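PDB 6DX5: RNA-dependent RNA polymerase from Farallon virus, which probably acts as the RNA-directed RNA polymerase of the virus, this chain being its viral OTU domain, a cysteine protease of the deubiquitinase type. Local coordinates for residues Thr139-Val151 against Ile168-Leu180. Sequence-based numbering, arbitrary orientation.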
loop_
_atom_site.group_PDB
_atom_site.type_symbol
_atom_site.label_atom_id
_atom_site.label_comp_id
_atom_site.label_asym_id
_atom_site.label_seq_id
_atom_site.Cartn_x
_atom_site.Cartn_y
_atom_site.Cartn_z
ATOM N N THR A 139 14.489 -1.295 -11.583
ATOM C CA THR A 139 13.683 -1.962 -10.584
ATOM C C THR A 139 14.132 -1.541 -9.189
ATOM O O THR A 139 15.334 -1.595 -8.859
ATOM C CB THR A 139 13.785 -3.465 -10.778
ATOM O OG1 THR A 139 13.270 -3.754 -12.079
ATOM C CG2 THR A 139 12.946 -4.216 -9.740
ATOM N N ILE A 140 13.174 -1.140 -8.364
ATOM C CA ILE A 140 13.456 -0.792 -6.974
ATOM C C ILE A 140 12.679 -1.762 -6.101
ATOM O O ILE A 140 11.469 -1.955 -6.313
ATOM C CB ILE A 140 13.082 0.670 -6.659
ATOM C CG1 ILE A 140 13.873 1.571 -7.539
ATOM C CG2 ILE A 140 13.415 1.047 -5.167
ATOM C CD1 ILE A 140 13.377 3.057 -7.527
ATOM N N VAL A 141 13.372 -2.379 -5.136
ATOM C CA VAL A 141 12.759 -3.308 -4.201
ATOM C C VAL A 141 12.750 -2.662 -2.829
ATOM O O VAL A 141 13.780 -2.169 -2.380
ATOM C CB VAL A 141 13.521 -4.638 -4.167
ATOM C CG1 VAL A 141 12.833 -5.581 -3.281
ATOM C CG2 VAL A 141 13.651 -5.198 -5.601
ATOM N N ILE A 142 11.590 -2.653 -2.164
ATOM C CA ILE A 142 11.447 -2.084 -0.827
ATOM C C ILE A 142 11.205 -3.244 0.129
ATOM O O ILE A 142 10.183 -3.930 0.035
ATOM C CB ILE A 142 10.294 -1.082 -0.719
ATOM C CG1 ILE A 142 10.322 -0.034 -1.844
ATOM C CG2 ILE A 142 10.333 -0.421 0.677
ATOM C CD1 ILE A 142 11.349 0.979 -1.658
ATOM N N TRP A 143 12.126 -3.476 1.048
ATOM C CA TRP A 143 11.983 -4.549 2.025
ATOM C C TRP A 143 11.537 -3.915 3.342
ATOM O O TRP A 143 12.279 -3.126 3.937
ATOM C CB TRP A 143 13.306 -5.308 2.230
ATOM C CG TRP A 143 13.921 -5.918 1.017
ATOM C CD1 TRP A 143 14.696 -5.285 0.086
ATOM C CD2 TRP A 143 13.764 -7.273 0.566
ATOM N NE1 TRP A 143 15.059 -6.168 -0.903
ATOM C CE2 TRP A 143 14.494 -7.392 -0.634
ATOM C CE3 TRP A 143 13.090 -8.396 1.070
ATOM C CZ2 TRP A 143 14.561 -8.596 -1.368
ATOM C CZ3 TRP A 143 13.174 -9.610 0.353
ATOM C CH2 TRP A 143 13.875 -9.681 -0.867
ATOM N N ASN A 144 10.341 -4.244 3.790
ATOM C CA ASN A 144 9.857 -3.730 5.056
ATOM C C ASN A 144 10.270 -4.711 6.144
ATOM O O ASN A 144 9.869 -5.884 6.114
ATOM C CB ASN A 144 8.332 -3.561 5.018
ATOM C CG ASN A 144 7.876 -2.688 3.864
ATOM O OD1 ASN A 144 7.315 -3.184 2.870
ATOM N ND2 ASN A 144 8.184 -1.416 3.941
ATOM N N VAL A 145 11.004 -4.237 7.132
ATOM C CA VAL A 145 11.523 -5.137 8.143
ATOM C C VAL A 145 11.103 -4.678 9.529
ATOM O O VAL A 145 10.731 -3.519 9.751
ATOM C CB VAL A 145 13.038 -5.217 8.050
ATOM C CG1 VAL A 145 13.445 -5.686 6.667
ATOM C CG2 VAL A 145 13.621 -3.839 8.426
ATOM N N ASN A 146 11.182 -5.609 10.487
ATOM C CA ASN A 146 10.933 -5.200 11.855
ATOM C C ASN A 146 12.275 -4.761 12.426
ATOM O O ASN A 146 13.261 -4.609 11.693
ATOM C CB ASN A 146 10.254 -6.312 12.651
ATOM C CG ASN A 146 11.041 -7.557 12.631
ATOM O OD1 ASN A 146 12.147 -7.566 12.105
ATOM N ND2 ASN A 146 10.492 -8.635 13.181
ATOM N N THR A 147 12.336 -4.549 13.728
ATOM C CA THR A 147 13.510 -3.874 14.256
ATOM C C THR A 147 14.724 -4.792 14.366
ATOM O O THR A 147 15.838 -4.276 14.487
ATOM C CB THR A 147 13.168 -3.244 15.610
ATOM O OG1 THR A 147 12.669 -4.270 16.481
ATOM C CG2 THR A 147 12.049 -2.166 15.408
ATOM N N ASP A 148 14.539 -6.114 14.293
ATOM C CA ASP A 148 15.619 -7.089 14.181
ATOM C C ASP A 148 15.914 -7.513 12.725
ATOM O O ASP A 148 16.523 -8.571 12.506
ATOM C CB ASP A 148 15.288 -8.310 15.035
ATOM C CG ASP A 148 13.989 -9.005 14.607
ATOM O OD1 ASP A 148 13.624 -8.938 13.416
ATOM O OD2 ASP A 148 13.334 -9.661 15.449
ATOM N N MET A 149 15.464 -6.743 11.736
ATOM C CA MET A 149 15.789 -6.910 10.314
ATOM C C MET A 149 15.198 -8.181 9.681
ATOM O O MET A 149 15.613 -8.570 8.595
ATOM C CB MET A 149 17.309 -6.852 10.084
ATOM C CG MET A 149 17.923 -5.465 10.303
ATOM S SD MET A 149 17.590 -4.210 8.986
ATOM C CE MET A 149 18.476 -4.849 7.592
ATOM N N LYS A 150 14.217 -8.829 10.319
ATOM C CA LYS A 150 13.410 -9.877 9.681
ATOM C C LYS A 150 12.340 -9.240 8.813
ATOM O O LYS A 150 11.675 -8.279 9.241
ATOM C CB LYS A 150 12.702 -10.777 10.713
ATOM C CG LYS A 150 13.531 -11.539 11.724
ATOM C CD LYS A 150 14.806 -12.099 11.173
ATOM C CE LYS A 150 15.922 -11.181 11.474
ATOM N NZ LYS A 150 17.147 -11.295 10.693
ATOM N N VAL A 151 12.157 -9.795 7.609
ATOM C CA VAL A 151 11.273 -9.198 6.616
ATOM C C VAL A 151 9.817 -9.383 7.022
ATOM O O VAL A 151 9.394 -10.487 7.406
ATOM C CB VAL A 151 11.530 -9.812 5.233
ATOM C CG1 VAL A 151 10.552 -9.223 4.200
ATOM C CG2 VAL A 151 12.933 -9.533 4.792
ATOM N N ILE A 168 16.195 -1.543 -1.207
ATOM C CA ILE A 168 16.150 -0.561 -0.135
ATOM C C ILE A 168 15.417 -1.200 1.021
ATOM O O ILE A 168 14.467 -1.953 0.801
ATOM C CB ILE A 168 15.471 0.715 -0.652
ATOM C CG1 ILE A 168 16.368 1.315 -1.760
ATOM C CG2 ILE A 168 15.137 1.694 0.476
ATOM C CD1 ILE A 168 15.993 2.652 -2.174
ATOM N N VAL A 169 15.902 -0.985 2.253
ATOM C CA VAL A 169 15.229 -1.532 3.424
ATOM C C VAL A 169 14.491 -0.388 4.092
ATOM O O VAL A 169 14.971 0.747 4.111
ATOM C CB VAL A 169 16.221 -2.199 4.396
ATOM C CG1 VAL A 169 17.278 -1.192 4.881
ATOM C CG2 VAL A 169 15.513 -2.786 5.605
ATOM N N ARG A 170 13.329 -0.683 4.653
ATOM C CA ARG A 170 12.507 0.323 5.302
ATOM C C ARG A 170 12.149 -0.188 6.681
ATOM O O ARG A 170 11.525 -1.257 6.807
ATOM C CB ARG A 170 11.220 0.592 4.522
ATOM C CG ARG A 170 10.366 1.669 5.203
ATOM C CD ARG A 170 8.992 1.797 4.597
ATOM N NE ARG A 170 8.432 3.093 4.977
ATOM C CZ ARG A 170 7.350 3.655 4.428
ATOM N NH1 ARG A 170 6.667 3.011 3.467
ATOM N NH2 ARG A 170 6.961 4.854 4.844
ATOM N N CYS A 171 12.491 0.589 7.714
ATOM C CA CYS A 171 12.168 0.221 9.096
ATOM C C CYS A 171 11.348 1.360 9.686
ATOM O O CYS A 171 11.892 2.440 9.944
ATOM C CB CYS A 171 13.440 -0.046 9.908
ATOM S SG CYS A 171 13.019 -0.823 11.563
ATOM N N GLY A 172 10.036 1.154 9.827
ATOM C CA GLY A 172 9.109 2.250 10.096
ATOM C C GLY A 172 9.171 3.380 9.060
ATOM O O GLY A 172 8.889 3.218 7.852
ATOM N N ALA A 173 9.489 4.574 9.535
ATOM C CA ALA A 173 9.591 5.709 8.630
ATOM C C ALA A 173 10.947 5.785 7.939
ATOM O O ALA A 173 11.089 6.557 6.995
ATOM C CB ALA A 173 9.351 7.022 9.381
ATOM N N HIS A 174 11.938 4.984 8.345
ATOM C CA HIS A 174 13.294 5.218 7.886
ATOM C C HIS A 174 13.707 4.255 6.769
ATOM O O HIS A 174 13.502 3.051 6.870
ATOM C CB HIS A 174 14.300 5.123 9.065
ATOM C CG HIS A 174 15.683 5.485 8.649
ATOM N ND1 HIS A 174 16.022 6.759 8.259
ATOM C CD2 HIS A 174 16.770 4.718 8.380
ATOM C CE1 HIS A 174 17.287 6.779 7.849
ATOM N NE2 HIS A 174 17.764 5.550 7.908
ATOM N N PHE A 175 14.389 4.782 5.747
ATOM C CA PHE A 175 14.909 3.981 4.641
ATOM C C PHE A 175 16.432 3.968 4.681
ATOM O O PHE A 175 17.050 5.013 4.899
ATOM C CB PHE A 175 14.472 4.537 3.265
ATOM C CG PHE A 175 12.969 4.550 3.029
ATOM C CD1 PHE A 175 12.357 3.513 2.307
ATOM C CD2 PHE A 175 12.184 5.642 3.414
ATOM C CE1 PHE A 175 10.976 3.524 2.007
ATOM C CE2 PHE A 175 10.775 5.672 3.150
ATOM C CZ PHE A 175 10.172 4.603 2.435
ATOM N N ASP A 176 17.052 2.791 4.450
ATOM C CA ASP A 176 18.500 2.674 4.206
ATOM C C ASP A 176 18.736 1.895 2.900
ATOM O O ASP A 176 17.807 1.274 2.347
ATOM C CB ASP A 176 19.219 1.957 5.376
ATOM C CG ASP A 176 19.337 2.820 6.638
ATOM O OD1 ASP A 176 19.182 2.243 7.764
ATOM O OD2 ASP A 176 19.660 4.069 6.529
ATOM N N ALA A 177 19.997 1.875 2.426
ATOM C CA ALA A 177 20.347 1.145 1.204
ATOM C C ALA A 177 20.761 -0.279 1.541
ATOM O O ALA A 177 21.238 -0.539 2.650
ATOM C CB ALA A 177 21.476 1.861 0.466
ATOM N N LEU A 178 20.570 -1.209 0.588
ATOM C CA LEU A 178 21.034 -2.610 0.712
ATOM C C LEU A 178 21.907 -2.978 -0.485
ATOM O O LEU A 178 21.543 -2.691 -1.622
ATOM C CB LEU A 178 19.870 -3.611 0.741
ATOM C CG LEU A 178 18.906 -3.573 1.921
ATOM C CD1 LEU A 178 17.768 -4.511 1.707
ATOM C CD2 LEU A 178 19.669 -3.906 3.225
ATOM N N LYS A 179 23.061 -3.598 -0.242
ATOM C CA LYS A 179 23.839 -4.193 -1.325
ATOM C C LYS A 179 23.893 -5.698 -1.140
ATOM O O LYS A 179 24.051 -6.195 -0.019
ATOM C CB LYS A 179 25.236 -3.622 -1.384
ATOM C CG LYS A 179 25.181 -2.208 -1.917
ATOM C CD LYS A 179 26.534 -1.660 -2.194
ATOM C CE LYS A 179 26.407 -0.455 -3.151
ATOM N NZ LYS A 179 27.728 0.275 -3.279
ATOM N N LEU A 180 23.727 -6.417 -2.238
ATOM C CA LEU A 180 23.723 -7.863 -2.166
ATOM C C LEU A 180 25.138 -8.360 -1.870
ATOM O O LEU A 180 26.115 -7.870 -2.445
ATOM C CB LEU A 180 23.201 -8.428 -3.479
ATOM C CG LEU A 180 22.546 -9.797 -3.523
ATOM C CD1 LEU A 180 21.384 -9.907 -2.593
ATOM C CD2 LEU A 180 22.054 -10.034 -4.923
HETATM O O HOH W 1 6.785 0.246 2.215
HETATM O O HOH W 2 9.101 -1.529 9.107
#
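Asn144 and Arg170 lie side by side on one face of the sheet, pointing the same way from paired positions of the parallel strands 140-145 and 166-171. The amide ND2 rests against the arginine's aliphatic stem, 3.4 Å from CD, with the amide and guanidinium planes turned 42° apart. A water joins their ends, accepting from Asn144 ND2 and from Arg170 NH1, while Asn144 OD1 bonds to Gln155 of the neighbouring strand 151-157. Arg170 swings CG away from its own N (chi1 -179°) and stays extended as far as NE, which carries it past Phe175: its CG sits over one face of the ring, and Ile142 CG2 meets the ring edge, 4.2 Å from CE1.

On the other face, Leu178 reaches in from strand 174-180, which runs antiparallel to 166-171, and crosses Trp143 at about a right angle, its CD1 3.6 Å from the indole CD1. Val141 CG1 lies over a face of the indole, and NE1 bonds to Asn167. Farther along, Val145 crosses Val169, CG2 to CG2 at 3.6 Å, and Met149 CE approaches Val169 CG2, at 4.1 Å.

Four backbone bonds, from Ile168 N to Val141 O (2.8 Å) through Val145 N to Arg170 O (3.0 Å), tie the strands within the OTU domain's mixed sheet. They pair facing N-H and C=O groups between a mainly apolar face and one turning polar at Asn144 and Arg170; a second water links Val145 O to Gly172 N.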